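Local structure of ribokinase (Thermotoga maritima, 1VM7) at residues Ile25-Lys30 with Arg105-Val110; Lys30-Thr35 with Val110-Gln115; Gly21-Asp26 with Thr73-Asp78. The protein probably catalyses the ATP- and magnesium-dependent phosphorylation of D-ribose at O-5, giving D-ribose 5-phosphate, and works as a homodimer of the PfkB carbohydrate kinase family. All coordinates share one frame; numbering follows the deposited sequence.

Contact 1 of 3, residues Ile25-Lys30 with Arg105-Val110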
ATOM      1  N   ILE A  25       8.857   2.560  -3.949  1.00 34.92           N
ATOM      2  CA  ILE A  25       7.642   3.265  -4.290  1.00 34.61           C
ATOM      3  C   ILE A  25       7.075   3.750  -2.985  1.00 34.46           C
ATOM      4  O   ILE A  25       6.862   2.934  -2.093  1.00 34.54           O
ATOM      5  CB  ILE A  25       6.601   2.292  -4.870  1.00 34.42           C
ATOM      6  CG1 ILE A  25       7.202   1.537  -6.051  1.00 36.85           C
ATOM      7  CG2 ILE A  25       5.347   3.027  -5.297  1.00 34.38           C
ATOM      8  CD1 ILE A  25       7.681   2.425  -7.175  1.00 36.27           C
ATOM      9  N   ASP A  26       6.797   5.052  -2.881  1.00 34.10           N
ATOM     10  CA  ASP A  26       6.117   5.582  -1.694  1.00 33.73           C
ATOM     11  C   ASP A  26       4.634   5.695  -1.981  1.00 33.84           C
ATOM     12  O   ASP A  26       4.221   6.451  -2.873  1.00 32.56           O
ATOM     13  CB  ASP A  26       6.699   6.932  -1.302  1.00 34.46           C
ATOM     14  CG  ASP A  26       8.085   6.807  -0.736  1.00 33.50           C
ATOM     15  OD1 ASP A  26       8.349   5.807  -0.078  1.00 33.72           O
ATOM     16  OD2 ASP A  26       8.898   7.717  -0.912  1.00 39.54           O
ATOM     17  N   ILE A  27       3.847   4.944  -1.216  1.00 33.09           N
ATOM     18  CA  ILE A  27       2.401   4.882  -1.392  1.00 33.22           C
ATOM     19  C   ILE A  27       1.763   5.692  -0.278  1.00 33.09           C
ATOM     20  O   ILE A  27       1.771   5.276   0.888  1.00 33.25           O
ATOM     21  CB  ILE A  27       1.875   3.407  -1.425  1.00 33.69           C
ATOM     22  CG1 ILE A  27       2.514   2.650  -2.593  1.00 33.18           C
ATOM     23  CG2 ILE A  27       0.357   3.356  -1.553  1.00 33.12           C
ATOM     24  CD1 ILE A  27       2.579   1.175  -2.369  1.00 36.06           C
ATOM     25  N   VAL A  28       1.230   6.875  -0.632  1.00 32.43           N
ATOM     26  CA  VAL A  28       0.760   7.794   0.375  1.00 32.31           C
ATOM     27  C   VAL A  28      -0.741   7.650   0.442  1.00 32.87           C
ATOM     28  O   VAL A  28      -1.452   7.902  -0.537  1.00 32.45           O
ATOM     29  CB  VAL A  28       1.159   9.254   0.074  1.00 33.02           C
ATOM     30  CG1 VAL A  28       0.625  10.196   1.163  1.00 33.97           C
ATOM     31  CG2 VAL A  28       2.681   9.366  -0.029  1.00 33.29           C
ATOM     32  N   LEU A  29      -1.219   7.218   1.600  1.00 32.93           N
ATOM     33  CA  LEU A  29      -2.647   7.078   1.812  1.00 33.45           C
ATOM     34  C   LEU A  29      -3.094   8.213   2.747  1.00 33.19           C
ATOM     35  O   LEU A  29      -2.762   8.240   3.913  1.00 33.47           O
ATOM     36  CB  LEU A  29      -2.974   5.714   2.398  1.00 33.52           C
ATOM     37  CG  LEU A  29      -2.434   4.579   1.534  1.00 34.69           C
ATOM     38  CD1 LEU A  29      -2.233   3.346   2.352  1.00 34.55           C
ATOM     39  CD2 LEU A  29      -3.349   4.370   0.342  1.00 34.12           C
ATOM     40  N   LYS A  30      -3.846   9.140   2.189  1.00 33.77           N
ATOM     41  CA  LYS A  30      -4.395  10.276   2.893  1.00 34.34           C
ATOM     42  C   LYS A  30      -5.692   9.843   3.582  1.00 33.99           C
ATOM     43  O   LYS A  30      -6.616   9.369   2.919  1.00 33.09           O
ATOM     44  CB  LYS A  30      -4.694  11.331   1.842  1.00 35.42           C
ATOM     45  CG  LYS A  30      -4.820  12.715   2.310  1.00 38.87           C
ATOM     46  CD  LYS A  30      -4.391  13.673   1.202  1.00 42.70           C
ATOM     47  CE  LYS A  30      -2.860  13.896   1.203  1.00 44.63           C
ATOM     48  NZ  LYS A  30      -2.054  12.748   0.717  1.00 46.68           N
ATOM     49  N   ARG A 105       8.613  -1.040  -1.326  1.00 32.28           N
ATOM     50  CA  ARG A 105       7.515  -0.095  -1.165  1.00 33.68           C
ATOM     51  C   ARG A 105       7.367   0.379   0.270  1.00 33.50           C
ATOM     52  O   ARG A 105       7.798  -0.293   1.207  1.00 34.59           O
ATOM     53  CB  ARG A 105       6.231  -0.662  -1.730  1.00 34.52           C
ATOM     54  CG  ARG A 105       5.646  -1.893  -1.122  1.00 34.54           C
ATOM     55  CD  ARG A 105       4.704  -2.509  -2.132  1.00 36.60           C
ATOM     56  NE  ARG A 105       5.462  -2.901  -3.303  1.00 38.72           N
ATOM     57  CZ  ARG A 105       4.975  -3.338  -4.463  1.00 39.43           C
ATOM     58  NH1 ARG A 105       3.676  -3.487  -4.679  1.00 39.75           N
ATOM     59  NH2 ARG A 105       5.827  -3.640  -5.428  1.00 38.78           N
ATOM     60  N   ALA A 106       6.865   1.574   0.429  1.00 33.43           N
ATOM     61  CA  ALA A 106       6.598   2.116   1.757  1.00 33.67           C
ATOM     62  C   ALA A 106       5.148   2.578   1.732  1.00 33.91           C
ATOM     63  O   ALA A 106       4.688   3.237   0.778  1.00 32.99           O
ATOM     64  CB  ALA A 106       7.528   3.236   2.085  1.00 33.66           C
ATOM     65  N   PHE A 107       4.415   2.180   2.760  1.00 33.78           N
ATOM     66  CA  PHE A 107       2.997   2.517   2.888  1.00 34.17           C
ATOM     67  C   PHE A 107       2.866   3.583   3.955  1.00 34.95           C
ATOM     68  O   PHE A 107       3.078   3.310   5.149  1.00 35.17           O
ATOM     69  CB  PHE A 107       2.203   1.301   3.292  1.00 33.41           C
ATOM     70  CG  PHE A 107       2.304   0.188   2.316  1.00 34.03           C
ATOM     71  CD1 PHE A 107       3.325  -0.750   2.417  1.00 34.37           C
ATOM     72  CD2 PHE A 107       1.405   0.079   1.278  1.00 33.52           C
ATOM     73  CE1 PHE A 107       3.411  -1.788   1.512  1.00 32.92           C
ATOM     74  CE2 PHE A 107       1.489  -0.990   0.378  1.00 35.06           C
ATOM     75  CZ  PHE A 107       2.487  -1.906   0.496  1.00 32.29           C
ATOM     76  N   ILE A 108       2.535   4.789   3.509  1.00 34.79           N
ATOM     77  CA  ILE A 108       2.616   5.975   4.333  1.00 34.72           C
ATOM     78  C   ILE A 108       1.196   6.452   4.586  1.00 34.72           C
ATOM     79  O   ILE A 108       0.496   6.882   3.673  1.00 35.34           O
ATOM     80  CB  ILE A 108       3.441   7.106   3.653  1.00 34.64           C
ATOM     81  CG1 ILE A 108       4.838   6.619   3.251  1.00 33.77           C
ATOM     82  CG2 ILE A 108       3.511   8.360   4.585  1.00 33.80           C
ATOM     83  CD1 ILE A 108       5.543   7.480   2.220  1.00 36.17           C
ATOM     84  N   GLU A 109       0.757   6.353   5.832  1.00 34.40           N
ATOM     85  CA  GLU A 109      -0.588   6.817   6.213  1.00 33.55           C
ATOM     86  C   GLU A 109      -0.446   8.197   6.786  1.00 33.53           C
ATOM     87  O   GLU A 109       0.271   8.358   7.740  1.00 32.94           O
ATOM     88  CB  GLU A 109      -1.221   5.849   7.216  1.00 33.04           C
ATOM     89  CG  GLU A 109      -2.616   6.233   7.699  1.00 33.62           C
ATOM     90  CD  GLU A 109      -3.268   5.174   8.617  1.00 34.17           C
ATOM     91  OE1 GLU A 109      -2.658   4.109   8.898  1.00 34.67           O
ATOM     92  OE2 GLU A 109      -4.416   5.412   9.039  1.00 31.72           O
ATOM     93  N   VAL A 110      -1.099   9.194   6.162  1.00 33.76           N
ATOM     94  CA  VAL A 110      -1.034  10.586   6.560  1.00 34.05           C
ATOM     95  C   VAL A 110      -2.423  11.084   6.960  1.00 34.21           C
ATOM     96  O   VAL A 110      -3.359  11.030   6.164  1.00 34.45           O
ATOM     97  CB  VAL A 110      -0.535  11.531   5.407  1.00 34.08           C
ATOM     98  CG1 VAL A 110      -0.099  12.830   5.978  1.00 35.91           C
ATOM     99  CG2 VAL A 110       0.618  10.959   4.680  1.00 35.39           C
TER
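Strands 25-30 and 105-110 run parallel as the two inner strands of the small four-stranded sheet that serves, in PfkB-family ribokinases, as sugar-site lid and dimer clasp. I27 and I108 bury the most surface and share the middle of the backbone ladder. I27 N donates to A106 O at 2.8 Å, I27 O takes I108 N, and I108 O takes L29 N at 2.7 Å, all three nearly along the C=O axis. I27 sits on the face with I25, L29, R105, F107 and E109. Its CG1 lies beside the backbone N (chi1 -60°), and the extended CD1 runs alongside the F107 ring, 3.7 Å from F107 CE2. Y80 of helix 79-90 and M46 of strand 40-51 also touch I27, while L29 and F107 meet F107 and L29 of the second subunit.

I108 occupies the other face, which carries D26, predicted to bind the substrate. With CG1 beside its own backbone N, I108 crosses its neighbours obliquely: CD1 rests on D26 CB at 3.7 Å and reaches V28 CG2 at 4.1 Å. V110 completes this apolar row. Its N bonds to L29 O at 3.0 Å from above the carbonyl plane, and its CG2, anti to the carbonyl carbon, lies 3.6 Å from V28 CG1.

Contact 2 of 3, residues Lys30-Thr35 with Val110-Gln115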
ATOM      1  N   LYS A  30      -3.846   9.140   2.189  1.00 33.77           N
ATOM      2  CA  LYS A  30      -4.395  10.276   2.893  1.00 34.34           C
ATOM      3  C   LYS A  30      -5.692   9.843   3.582  1.00 33.99           C
ATOM      4  O   LYS A  30      -6.616   9.369   2.919  1.00 33.09           O
ATOM      5  CB  LYS A  30      -4.694  11.331   1.842  1.00 35.42           C
ATOM      6  CG  LYS A  30      -4.820  12.715   2.310  1.00 38.87           C
ATOM      7  CD  LYS A  30      -4.391  13.673   1.202  1.00 42.70           C
ATOM      8  CE  LYS A  30      -2.860  13.896   1.203  1.00 44.63           C
ATOM      9  NZ  LYS A  30      -2.054  12.748   0.717  1.00 46.68           N
ATOM     10  N   VAL A  31      -5.734   9.999   4.907  1.00 33.51           N
ATOM     11  CA  VAL A  31      -6.898   9.624   5.721  1.00 33.36           C
ATOM     12  C   VAL A  31      -7.301  10.757   6.645  1.00 32.88           C
ATOM     13  O   VAL A  31      -6.534  11.679   6.906  1.00 32.84           O
ATOM     14  CB  VAL A  31      -6.655   8.341   6.576  1.00 33.05           C
ATOM     15  CG1 VAL A  31      -6.510   7.138   5.700  1.00 32.44           C
ATOM     16  CG2 VAL A  31      -5.430   8.493   7.486  1.00 34.00           C
ATOM     17  N   ASP A  32      -8.523  10.686   7.149  1.00 32.96           N
ATOM     18  CA  ASP A  32      -9.003  11.685   8.101  1.00 32.66           C
ATOM     19  C   ASP A  32      -8.222  11.596   9.420  1.00 32.53           C
ATOM     20  O   ASP A  32      -7.696  12.574   9.941  1.00 31.74           O
ATOM     21  CB  ASP A  32     -10.486  11.477   8.363  1.00 32.88           C
ATOM     22  CG  ASP A  32     -11.017  12.386   9.427  1.00 33.78           C
ATOM     23  OD1 ASP A  32     -11.208  13.589   9.149  1.00 33.82           O
ATOM     24  OD2 ASP A  32     -11.217  11.889  10.559  1.00 36.90           O
ATOM     25  N   HIS A  33      -8.129  10.389   9.934  1.00 32.28           N
ATOM     26  CA  HIS A  33      -7.509  10.161  11.223  1.00 32.46           C
ATOM     27  C   HIS A  33      -6.721   8.880  11.074  1.00 32.07           C
ATOM     28  O   HIS A  33      -6.954   8.098  10.122  1.00 32.09           O
ATOM     29  CB  HIS A  33      -8.598  10.053  12.319  1.00 33.04           C
ATOM     30  CG  HIS A  33      -9.671   9.056  11.997  1.00 32.90           C
ATOM     31  ND1 HIS A  33     -10.834   9.398  11.340  1.00 33.53           N
ATOM     32  CD2 HIS A  33      -9.724   7.717  12.189  1.00 33.26           C
ATOM     33  CE1 HIS A  33     -11.564   8.311  11.150  1.00 34.23           C
ATOM     34  NE2 HIS A  33     -10.914   7.276  11.663  1.00 34.49           N
ATOM     35  N   PHE A  34      -5.763   8.670  11.959  1.00 31.77           N
ATOM     36  CA  PHE A  34      -5.025   7.430  11.921  1.00 32.44           C
ATOM     37  C   PHE A  34      -6.001   6.284  12.154  1.00 32.33           C
ATOM     38  O   PHE A  34      -6.761   6.282  13.130  1.00 32.31           O
ATOM     39  CB  PHE A  34      -3.892   7.412  12.953  1.00 32.94           C
ATOM     40  CG  PHE A  34      -2.678   8.213  12.534  1.00 33.09           C
ATOM     41  CD1 PHE A  34      -1.963   7.863  11.408  1.00 33.38           C
ATOM     42  CD2 PHE A  34      -2.259   9.316  13.280  1.00 33.69           C
ATOM     43  CE1 PHE A  34      -0.857   8.592  11.013  1.00 32.48           C
ATOM     44  CE2 PHE A  34      -1.153  10.032  12.904  1.00 32.64           C
ATOM     45  CZ  PHE A  34      -0.450   9.672  11.759  1.00 33.51           C
ATOM     46  N   THR A  35      -5.945   5.292  11.281  1.00 32.05           N
ATOM     47  CA  THR A  35      -6.797   4.128  11.406  1.00 31.66           C
ATOM     48  C   THR A  35      -6.499   3.385  12.718  1.00 32.57           C
ATOM     49  O   THR A  35      -5.352   3.081  13.045  1.00 32.16           O
ATOM     50  CB  THR A  35      -6.685   3.187  10.200  1.00 32.11           C
ATOM     51  OG1 THR A  35      -6.696   3.951   8.989  1.00 30.42           O
ATOM     52  CG2 THR A  35      -7.857   2.164  10.165  1.00 29.78           C
ATOM     53  N   VAL A 110      -1.099   9.194   6.162  1.00 33.76           N
ATOM     54  CA  VAL A 110      -1.034  10.586   6.560  1.00 34.05           C
ATOM     55  C   VAL A 110      -2.423  11.084   6.960  1.00 34.21           C
ATOM     56  O   VAL A 110      -3.359  11.030   6.164  1.00 34.45           O
ATOM     57  CB  VAL A 110      -0.535  11.531   5.407  1.00 34.08           C
ATOM     58  CG1 VAL A 110      -0.099  12.830   5.978  1.00 35.91           C
ATOM     59  CG2 VAL A 110       0.618  10.959   4.680  1.00 35.39           C
ATOM     60  N   ASP A 111      -2.567  11.567   8.191  1.00 34.33           N
ATOM     61  CA  ASP A 111      -3.875  12.065   8.640  1.00 34.26           C
ATOM     62  C   ASP A 111      -4.099  13.523   8.216  1.00 34.14           C
ATOM     63  O   ASP A 111      -3.296  14.102   7.493  1.00 33.87           O
ATOM     64  CB  ASP A 111      -4.145  11.774  10.135  1.00 34.25           C
ATOM     65  CG  ASP A 111      -3.411  12.716  11.103  1.00 34.82           C
ATOM     66  OD1 ASP A 111      -2.696  13.626  10.669  1.00 34.70           O
ATOM     67  OD2 ASP A 111      -3.595  12.543  12.331  1.00 33.98           O
ATOM     68  N   LYS A 112      -5.213  14.112   8.616  1.00 35.12           N
ATOM     69  CA  LYS A 112      -5.550  15.478   8.149  1.00 35.47           C
ATOM     70  C   LYS A 112      -4.622  16.566   8.702  1.00 35.45           C
ATOM     71  O   LYS A 112      -4.620  17.713   8.202  1.00 35.62           O
ATOM     72  CB  LYS A 112      -6.995  15.828   8.504  1.00 35.32           C
ATOM     73  CG  LYS A 112      -7.317  15.832   9.990  1.00 36.85           C
ATOM     74  CD  LYS A 112      -8.748  16.346  10.264  1.00 37.41           C
ATOM     75  CE  LYS A 112      -9.079  16.347  11.767  1.00 39.07           C
ATOM     76  NZ  LYS A 112     -10.118  17.378  12.168  1.00 40.59           N
ATOM     77  N   THR A 113      -3.854  16.226   9.739  1.00 34.96           N
ATOM     78  CA  THR A 113      -2.916  17.176  10.348  1.00 34.85           C
ATOM     79  C   THR A 113      -1.568  17.098   9.614  1.00 34.84           C
ATOM     80  O   THR A 113      -0.719  17.950   9.783  1.00 33.97           O
ATOM     81  CB  THR A 113      -2.741  16.897  11.895  1.00 35.03           C
ATOM     82  OG1 THR A 113      -1.918  15.742  12.123  1.00 34.67           O
ATOM     83  CG2 THR A 113      -4.096  16.638  12.575  1.00 35.20           C
ATOM     84  N   GLY A 114      -1.365  16.050   8.808  1.00 34.52           N
ATOM     85  CA  GLY A 114      -0.106  15.898   8.099  1.00 34.84           C
ATOM     86  C   GLY A 114       0.874  15.000   8.836  1.00 34.95           C
ATOM     87  O   GLY A 114       1.950  14.697   8.321  1.00 34.10           O
ATOM     88  N   GLN A 115       0.486  14.548  10.028  1.00 35.16           N
ATOM     89  CA  GLN A 115       1.273  13.564  10.740  1.00 35.57           C
ATOM     90  C   GLN A 115       1.128  12.265  10.000  1.00 34.88           C
ATOM     91  O   GLN A 115       0.045  11.960   9.468  1.00 35.47           O
ATOM     92  CB  GLN A 115       0.841  13.407  12.228  1.00 35.32           C
ATOM     93  CG  GLN A 115       1.737  12.385  12.959  1.00 36.79           C
ATOM     94  CD  GLN A 115       1.603  12.330  14.468  1.00 38.48           C
ATOM     95  OE1 GLN A 115       2.600  12.082  15.160  1.00 41.89           O
ATOM     96  NE2 GLN A 115       0.386  12.553  14.997  1.00 39.92           N
TER
HETATM   97  O   HOH W   1      -5.421  10.913  13.549  1.00 26.63           O
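D111 CG stands in the crowded position between backbone N and carbonyl carbon (chi1 77°), while F34 CG sits beside its backbone N (chi1 -77°) and Q115 extends with CG anti to N. These torsions bring the D111 carboxylate over one face of the F34 ring, the two planes 33° apart, with OD2 3.5 Å from F34 CE2. Q115 crosses the ring at about a right angle, its CG in plane at the edge, 3.7 Å from F34 CZ.

The inner strands' ladder ends with V31 N donating almost straight to V110 O (2.9 Å), in the carbonyl plane. Beyond it, residues 110-115 turn back as the hairpin joining strands 105-110 and 116-121: a type I beta turn from D111 to G114, combined with an Asx turn. D111 OD1 takes T113 OG1 at 2.7 Å through its syn lone pair and T113 N at 3.0 Å from above the carboxylate plane, with weak bonds from G114 N and Q115 N. D111 OD2 accepts from a water that in turn accepts from F34 N, tying the turn to the facing loop. An alanine here would remove both carboxylate oxygens, and would probably loosen the turn and break the water bridge to F34.

From within the turn, K112 N reaches D32 O at 3.2 Å, from well above the carbonyl plane, and the K112 chain lies alongside D32. D32 turns its OD2 to H33 ND1, which meets the anti lone pair from within the imidazole plane at 2.6 Å; H33 NE2 goes on to E39. F34 and Q115 both pack on P37 of the second subunit.

Contact 3 of 3, residues Gly21-Asp26 with Thr73-Asp78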
ATOM      1  N   GLY A  21      22.452   1.353  -4.323  1.00 32.42           N
ATOM      2  CA  GLY A  21      21.455   1.600  -3.323  1.00 32.53           C
ATOM      3  C   GLY A  21      20.019   1.300  -3.704  1.00 32.48           C
ATOM      4  O   GLY A  21      19.712   0.492  -4.581  1.00 31.79           O
ATOM      5  N   SER A  22      19.129   1.979  -3.000  1.00 33.06           N
ATOM      6  CA  SER A  22      17.750   1.582  -2.869  1.00 33.08           C
ATOM      7  C   SER A  22      16.789   2.292  -3.848  1.00 33.33           C
ATOM      8  O   SER A  22      16.985   3.449  -4.223  1.00 33.07           O
ATOM      9  CB  SER A  22      17.332   1.891  -1.440  1.00 33.46           C
ATOM     10  OG  SER A  22      17.387   3.318  -1.228  1.00 36.04           O
ATOM     11  N   SER A  23      15.772   1.549  -4.280  1.00 33.64           N
ATOM     12  CA  SER A  23      14.634   2.069  -5.054  1.00 33.66           C
ATOM     13  C   SER A  23      13.326   1.660  -4.316  1.00 33.83           C
ATOM     14  O   SER A  23      13.167   0.486  -3.991  1.00 33.99           O
ATOM     15  CB  SER A  23      14.553   1.443  -6.444  1.00 33.67           C
ATOM     16  OG  SER A  23      15.680   1.705  -7.233  1.00 34.18           O
ATOM     17  N   ASN A  24      12.417   2.600  -4.062  1.00 33.76           N
ATOM     18  CA  ASN A  24      11.182   2.383  -3.302  1.00 35.11           C
ATOM     19  C   ASN A  24      10.054   3.118  -4.014  1.00 35.26           C
ATOM     20  O   ASN A  24      10.276   4.185  -4.622  1.00 36.46           O
ATOM     21  CB  ASN A  24      11.408   2.982  -1.906  1.00 35.44           C
ATOM     22  CG  ASN A  24      10.286   2.711  -0.938  1.00 39.43           C
ATOM     23  OD1 ASN A  24      10.125   1.576  -0.426  1.00 42.94           O
ATOM     24  ND2 ASN A  24       9.513   3.773  -0.622  1.00 39.59           N
ATOM     25  N   ILE A  25       8.857   2.560  -3.949  1.00 34.92           N
ATOM     26  CA  ILE A  25       7.642   3.265  -4.290  1.00 34.61           C
ATOM     27  C   ILE A  25       7.075   3.750  -2.985  1.00 34.46           C
ATOM     28  O   ILE A  25       6.862   2.934  -2.093  1.00 34.54           O
ATOM     29  CB  ILE A  25       6.601   2.292  -4.870  1.00 34.42           C
ATOM     30  CG1 ILE A  25       7.202   1.537  -6.051  1.00 36.85           C
ATOM     31  CG2 ILE A  25       5.347   3.027  -5.297  1.00 34.38           C
ATOM     32  CD1 ILE A  25       7.681   2.425  -7.175  1.00 36.27           C
ATOM     33  N   ASP A  26       6.797   5.052  -2.881  1.00 34.10           N
ATOM     34  CA  ASP A  26       6.117   5.582  -1.694  1.00 33.73           C
ATOM     35  C   ASP A  26       4.634   5.695  -1.981  1.00 33.84           C
ATOM     36  O   ASP A  26       4.221   6.451  -2.873  1.00 32.56           O
ATOM     37  CB  ASP A  26       6.699   6.932  -1.302  1.00 34.46           C
ATOM     38  CG  ASP A  26       8.085   6.807  -0.736  1.00 33.50           C
ATOM     39  OD1 ASP A  26       8.349   5.807  -0.078  1.00 33.72           O
ATOM     40  OD2 ASP A  26       8.898   7.717  -0.912  1.00 39.54           O
ATOM     41  N   THR A  73      20.875  -1.128  -8.469  1.00 33.02           N
ATOM     42  CA  THR A  73      19.704  -1.178  -7.587  1.00 32.68           C
ATOM     43  C   THR A  73      18.906  -2.427  -7.937  1.00 32.54           C
ATOM     44  O   THR A  73      18.946  -2.899  -9.057  1.00 31.29           O
ATOM     45  CB  THR A  73      18.794   0.089  -7.672  1.00 32.65           C
ATOM     46  OG1 THR A  73      17.742   0.002  -6.705  1.00 33.94           O
ATOM     47  CG2 THR A  73      18.146   0.224  -9.034  1.00 33.03           C
ATOM     48  N   CYS A  74      18.211  -2.975  -6.951  1.00 32.45           N
ATOM     49  CA  CYS A  74      17.359  -4.110  -7.182  1.00 32.99           C
ATOM     50  C   CYS A  74      15.909  -3.692  -7.178  1.00 32.76           C
ATOM     51  O   CYS A  74      15.431  -3.086  -6.221  1.00 32.14           O
ATOM     52  CB  CYS A  74      17.583  -5.187  -6.129  1.00 33.35           C
ATOM     53  SG  CYS A  74      18.947  -6.269  -6.564  1.00 36.84           S
ATOM     54  N   ILE A  75      15.202  -4.049  -8.246  1.00 32.28           N
ATOM     55  CA  ILE A  75      13.778  -3.800  -8.329  1.00 32.00           C
ATOM     56  C   ILE A  75      13.119  -5.093  -8.735  1.00 31.08           C
ATOM     57  O   ILE A  75      13.794  -6.050  -9.004  1.00 30.77           O
ATOM     58  CB  ILE A  75      13.443  -2.661  -9.308  1.00 32.33           C
ATOM     59  CG1 ILE A  75      13.939  -2.990 -10.735  1.00 32.54           C
ATOM     60  CG2 ILE A  75      14.073  -1.356  -8.800  1.00 33.61           C
ATOM     61  CD1 ILE A  75      13.865  -1.880 -11.657  1.00 32.49           C
ATOM     62  N   GLY A  76      11.797  -5.118  -8.745  1.00 30.78           N
ATOM     63  CA  GLY A  76      11.053  -6.342  -8.988  1.00 30.91           C
ATOM     64  C   GLY A  76      10.762  -6.543 -10.461  1.00 31.12           C
ATOM     65  O   GLY A  76      11.429  -5.982 -11.339  1.00 30.57           O
ATOM     66  N   ASN A  77       9.752  -7.353 -10.735  1.00 31.94           N
ATOM     67  CA  ASN A  77       9.262  -7.544 -12.110  1.00 32.74           C
ATOM     68  C   ASN A  77       7.824  -7.073 -12.258  1.00 32.29           C
ATOM     69  O   ASN A  77       7.101  -7.525 -13.143  1.00 32.33           O
ATOM     70  CB  ASN A  77       9.412  -8.997 -12.555  1.00 33.32           C
ATOM     71  CG  ASN A  77      10.802  -9.298 -13.037  1.00 36.56           C
ATOM     72  OD1 ASN A  77      11.273  -8.676 -13.996  1.00 42.42           O
ATOM     73  ND2 ASN A  77      11.484 -10.253 -12.377  1.00 40.47           N
ATOM     74  N   ASP A  78       7.433  -6.128 -11.412  1.00 31.33           N
ATOM     75  CA  ASP A  78       6.054  -5.726 -11.317  1.00 31.30           C
ATOM     76  C   ASP A  78       5.821  -4.376 -12.013  1.00 31.54           C
ATOM     77  O   ASP A  78       6.739  -3.748 -12.560  1.00 30.87           O
ATOM     78  CB  ASP A  78       5.616  -5.706  -9.846  1.00 31.01           C
ATOM     79  CG  ASP A  78       6.627  -5.025  -8.927  1.00 31.57           C
ATOM     80  OD1 ASP A  78       7.391  -4.123  -9.381  1.00 29.54           O
ATOM     81  OD2 ASP A  78       6.612  -5.389  -7.744  1.00 29.02           O
TER
HETATM   82  O   HOH W   2      18.191  -1.894  -4.159  1.00 28.52           O
HETATM   83  O   HOH W   3      13.106  -2.258  -5.078  1.00 17.29           O
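T73 OG1, anti to its backbone N (chi1 -175°), is the polar hub between these two segments. It donates to G21 O at 2.9 Å, in the carbonyl plane and on a lone pair, and S23 OG lies 2.7 Å away from it. S23 OG is also hydrogen-bonded to Y88 OH. G21 O has a second donor, a water 2.9 Å away that itself accepts from C74 N, so the carbonyl and the amide are joined through solvent. A second water donates both to S23 O and, at 2.7 Å, to C74 O; S23 O is further held by N125 ND2.

The place is where strand 17-20, next to strand 69-75 in the large nine-stranded sheet of the ribokinase-type alpha/beta fold, gives way to strand 24-30 of the lid. Side chains and waters thus take over from direct backbone pairing as the chains diverge. Apolar contact comes from S23 CB on I75 CG2 at 3.7 Å. S22 turns away from this junction: its OG bonds to E149, predicted to bind the substrate, and to G54 N. D78, farther along, caps the N-terminus of helix 79-90.

In the fold
Contact 3 is buried at the edge between the large sheet and the lid, contact 1 is partly buried within the lid sheet, and contact 2 lies at the surface beyond its end. Contacts 1 and 3 share I25 and D26 on strand 24-30 and are tied by the R105 NH2 to D78 OD2 salt bridge. Contacts 1 and 2 share K30 and V110, and T35 OG1 reaches E109 OE2 across them. A regular parallel ladder with apolar side chains on both faces marks contact 1. Contact 2 relies on a carboxylate-organised turn and an aromatic ring, contact 3 on hydroxyls and waters. Contacts 1 and 2 both also pack against the second subunit.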